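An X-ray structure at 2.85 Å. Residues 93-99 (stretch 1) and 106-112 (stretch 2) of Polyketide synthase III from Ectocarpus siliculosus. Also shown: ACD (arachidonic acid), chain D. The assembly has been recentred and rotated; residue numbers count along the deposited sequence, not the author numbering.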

# COMPACT_ATOMS: atom_id res chain seq x y z
N PHE A 93 13.04 -20.08 6.03
CA PHE A 93 11.61 -20.12 6.37
C PHE A 93 11.36 -19.77 7.84
O PHE A 93 12.18 -20.05 8.71
CB PHE A 93 11.03 -21.51 6.07
CG PHE A 93 11.25 -21.97 4.65
CD1 PHE A 93 10.81 -21.22 3.57
CD2 PHE A 93 11.88 -23.19 4.40
CE1 PHE A 93 11.01 -21.65 2.27
CE2 PHE A 93 12.08 -23.63 3.10
CZ PHE A 93 11.64 -22.86 2.04
N ALA A 94 10.21 -19.15 8.09
CA ALA A 94 9.80 -18.76 9.45
C ALA A 94 9.12 -19.91 10.20
O ALA A 94 8.99 -19.86 11.43
CB ALA A 94 8.89 -17.55 9.40
N VAL A 95 8.71 -20.93 9.46
CA VAL A 95 7.99 -22.06 10.04
C VAL A 95 8.87 -23.32 10.01
O VAL A 95 9.57 -23.56 9.02
CB VAL A 95 6.66 -22.34 9.29
CG1 VAL A 95 5.60 -22.76 10.28
CG2 VAL A 95 6.18 -21.11 8.54
N PRO A 96 8.84 -24.11 11.10
CA PRO A 96 9.67 -25.33 11.16
C PRO A 96 9.17 -26.50 10.30
O PRO A 96 9.87 -27.50 10.19
CB PRO A 96 9.62 -25.71 12.65
CG PRO A 96 8.35 -25.12 13.15
CD PRO A 96 8.18 -23.84 12.39
N ASP A 97 7.99 -26.36 9.70
CA ASP A 97 7.35 -27.44 8.93
C ASP A 97 8.21 -28.04 7.81
O ASP A 97 7.87 -29.09 7.26
CB ASP A 97 6.01 -26.97 8.36
CG ASP A 97 4.99 -26.71 9.44
OD1 ASP A 97 5.25 -25.87 10.31
OD2 ASP A 97 3.92 -27.36 9.42
N PHE A 98 9.32 -27.38 7.47
CA PHE A 98 10.20 -27.85 6.41
C PHE A 98 11.53 -28.37 6.95
O PHE A 98 12.31 -29.01 6.23
CB PHE A 98 10.41 -26.76 5.36
CG PHE A 98 9.13 -26.18 4.84
CD1 PHE A 98 8.28 -26.93 4.04
CD2 PHE A 98 8.77 -24.87 5.16
CE1 PHE A 98 7.09 -26.40 3.56
CE2 PHE A 98 7.58 -24.33 4.68
CZ PHE A 98 6.74 -25.10 3.89
N THR A 99 11.78 -28.10 8.23
CA THR A 99 12.94 -28.65 8.94
C THR A 99 12.48 -29.11 10.33
O THR A 99 12.80 -28.46 11.33
CB THR A 99 14.07 -27.61 9.07
OG1 THR A 99 13.59 -26.43 9.73
CG2 THR A 99 14.61 -27.23 7.71
N GLY A 106 9.93 -24.88 21.54
CA GLY A 106 8.64 -24.24 21.82
C GLY A 106 8.03 -23.54 20.63
O GLY A 106 7.29 -22.56 20.80
N ASP A 107 8.33 -24.03 19.43
CA ASP A 107 7.77 -23.49 18.19
C ASP A 107 7.06 -24.60 17.42
O ASP A 107 7.72 -25.51 16.90
CB ASP A 107 8.86 -22.84 17.34
CG ASP A 107 8.29 -21.96 16.24
OD1 ASP A 107 7.29 -21.25 16.49
OD2 ASP A 107 8.85 -21.96 15.12
N PRO A 108 5.72 -24.54 17.33
CA PRO A 108 4.93 -25.64 16.78
C PRO A 108 4.96 -25.74 15.25
O PRO A 108 5.35 -24.80 14.56
CB PRO A 108 3.51 -25.31 17.25
CG PRO A 108 3.49 -23.82 17.35
CD PRO A 108 4.88 -23.40 17.74
N LEU A 109 4.55 -26.90 14.75
CA LEU A 109 4.35 -27.10 13.32
C LEU A 109 3.04 -26.45 12.90
O LEU A 109 1.97 -26.78 13.43
CB LEU A 109 4.34 -28.60 12.99
CG LEU A 109 5.64 -29.33 12.65
CD1 LEU A 109 6.80 -29.03 13.60
CD2 LEU A 109 5.38 -30.83 12.59
N PHE A 110 3.12 -25.52 11.96
CA PHE A 110 1.98 -24.71 11.54
C PHE A 110 0.93 -25.50 10.75
O PHE A 110 -0.25 -25.46 11.08
CB PHE A 110 2.46 -23.49 10.75
CG PHE A 110 1.36 -22.57 10.29
CD1 PHE A 110 0.47 -22.00 11.19
CD2 PHE A 110 1.24 -22.25 8.94
CE1 PHE A 110 -0.53 -21.15 10.76
CE2 PHE A 110 0.24 -21.39 8.50
CZ PHE A 110 -0.65 -20.84 9.42
N TYR A 111 1.39 -26.20 9.72
CA TYR A 111 0.49 -26.92 8.81
C TYR A 111 -0.04 -28.21 9.43
O TYR A 111 0.66 -28.85 10.20
CB TYR A 111 1.19 -27.19 7.47
CG TYR A 111 1.64 -25.91 6.79
CD1 TYR A 111 0.71 -25.03 6.23
CD2 TYR A 111 2.99 -25.58 6.71
CE1 TYR A 111 1.11 -23.86 5.62
CE2 TYR A 111 3.40 -24.40 6.10
CZ TYR A 111 2.45 -23.55 5.55
OH TYR A 111 2.84 -22.38 4.94
N PRO A 112 -1.30 -28.58 9.09
CA PRO A 112 -1.95 -29.75 9.71
C PRO A 112 -1.20 -31.05 9.46
O PRO A 112 -0.62 -31.25 8.39
CB PRO A 112 -3.32 -29.79 9.03
CG PRO A 112 -3.15 -29.02 7.76
CD PRO A 112 -2.18 -27.94 8.10
C1 ACD D . 6.29 -12.87 -8.58
C2 ACD D . 5.31 -12.07 -7.76
C3 ACD D . 5.30 -12.59 -6.32
C4 ACD D . 3.91 -12.50 -5.71
C5 ACD D . 3.81 -13.38 -4.49
C6 ACD D . 2.68 -13.48 -3.81
C7 ACD D . 2.61 -14.36 -2.59
C8 ACD D . 2.33 -15.79 -2.95
C9 ACD D . 2.75 -16.76 -2.13
C10 ACD D . 2.48 -18.21 -2.46
C11 ACD D . 3.77 -18.96 -2.65
C12 ACD D . 3.98 -20.11 -2.03
C13 ACD D . 5.28 -20.85 -2.24
C14 ACD D . 5.89 -21.25 -0.92
C15 ACD D . 7.12 -21.75 -0.89
C16 ACD D . 7.76 -22.17 0.42
C17 ACD D . 7.47 -23.65 0.66
C18 ACD D . 8.71 -24.52 0.46
C19 ACD D . 8.32 -25.82 -0.25
C20 ACD D . 9.46 -26.81 -0.23
O1 ACD D . 7.10 -12.26 -9.32

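The contact between these two stretches is built around one carboxylate. Neither segment pairs with the other as a sheet would; they approach as irregular chain, and their CA atoms come nearest at Asp97 and Leu109, 5.3 Å apart. No backbone-to-backbone hydrogen bond crosses the gap. Instead, the side chain of Asp97 supplies both acceptors for the hydrogen bonds that cross.

The CA-to-CB bond of Asp97 points toward the second stretch, and its m rotamer (chi1 -67°), with chi2 at 59°, presents both carboxylate oxygens to successive backbone amides. Phe110 N donates to Asp97 OD1 at 2.7 Å, and Tyr111 N donates to Asp97 OD2 at 2.8 Å, with N-H...O angles of 149° and 146°. Aspartate suits this place because its short side chain ends in two acceptors, so that a single residue can satisfy two consecutive N-H groups. The CA of Phe110 links the two N-H groups, so its phi/psi of -71/-51 sets how they face relative to each other. The fork also brings Asp97 OD1 to 3.4 Å from Leu109 CA, so the chain is held closely against the acid.

Around the aspartate, Thr99 N donates to Pro96 O at 2.8 Å, closing a tight turn that includes Asp97. At Pro96 the backbone has phi -74°, within the narrow range the proline ring imposes, and the ring offers a compact apolar surface. Its CG, in the C-gamma endo pucker, sits 3.3 Å from Pro108 O and 4.2 Å from Leu109 CD1, the latter a looser apolar contact. Pro96 CD lies 3.4 Å from Asp107 OD2, a packing contact; that oxygen is hydrogen-bonded elsewhere in the structure.

Val95 also directs its CA-to-CB bond toward the second stretch. Its CG1 meets Phe110 CB at 3.3 Å, a close apolar contact, although chi1 at -142° lies between the usual wells. Phe110 starts toward the first stretch at CB, but its t rotamer (chi1 -179°) carries the end of the side chain away. Thus the base of this side chain does much of the packing here, with Phe110 CB also 3.7 Å from Asp97 OD1.

Tyr111 combines a backbone role with an aromatic one. While its amide is held by Asp97, its m rotamer (chi1 -59°) places the ring near Phe98, with Tyr111 CE2 4.1 Å from Phe98 CZ in an oblique apolar contact. Its polar end is not wasted, since OH is hydrogen-bonded elsewhere in the structure. Phe98 leaves its backbone sideways, yet its m rotamer (chi1 -52°) brings the end of the ring nearer to Tyr111. The same ring serves the bound arachidonic acid: Phe98 CZ is 3.6 Å from ACD C17, and ACD C18 lies over one ring face. Phe93, out of reach of the second stretch, also touches the lipid, with Phe93 CZ 3.7 Å from ACD C18. Phenylalanine suits both sites because its apolar ring packs well against a hydrocarbon tail.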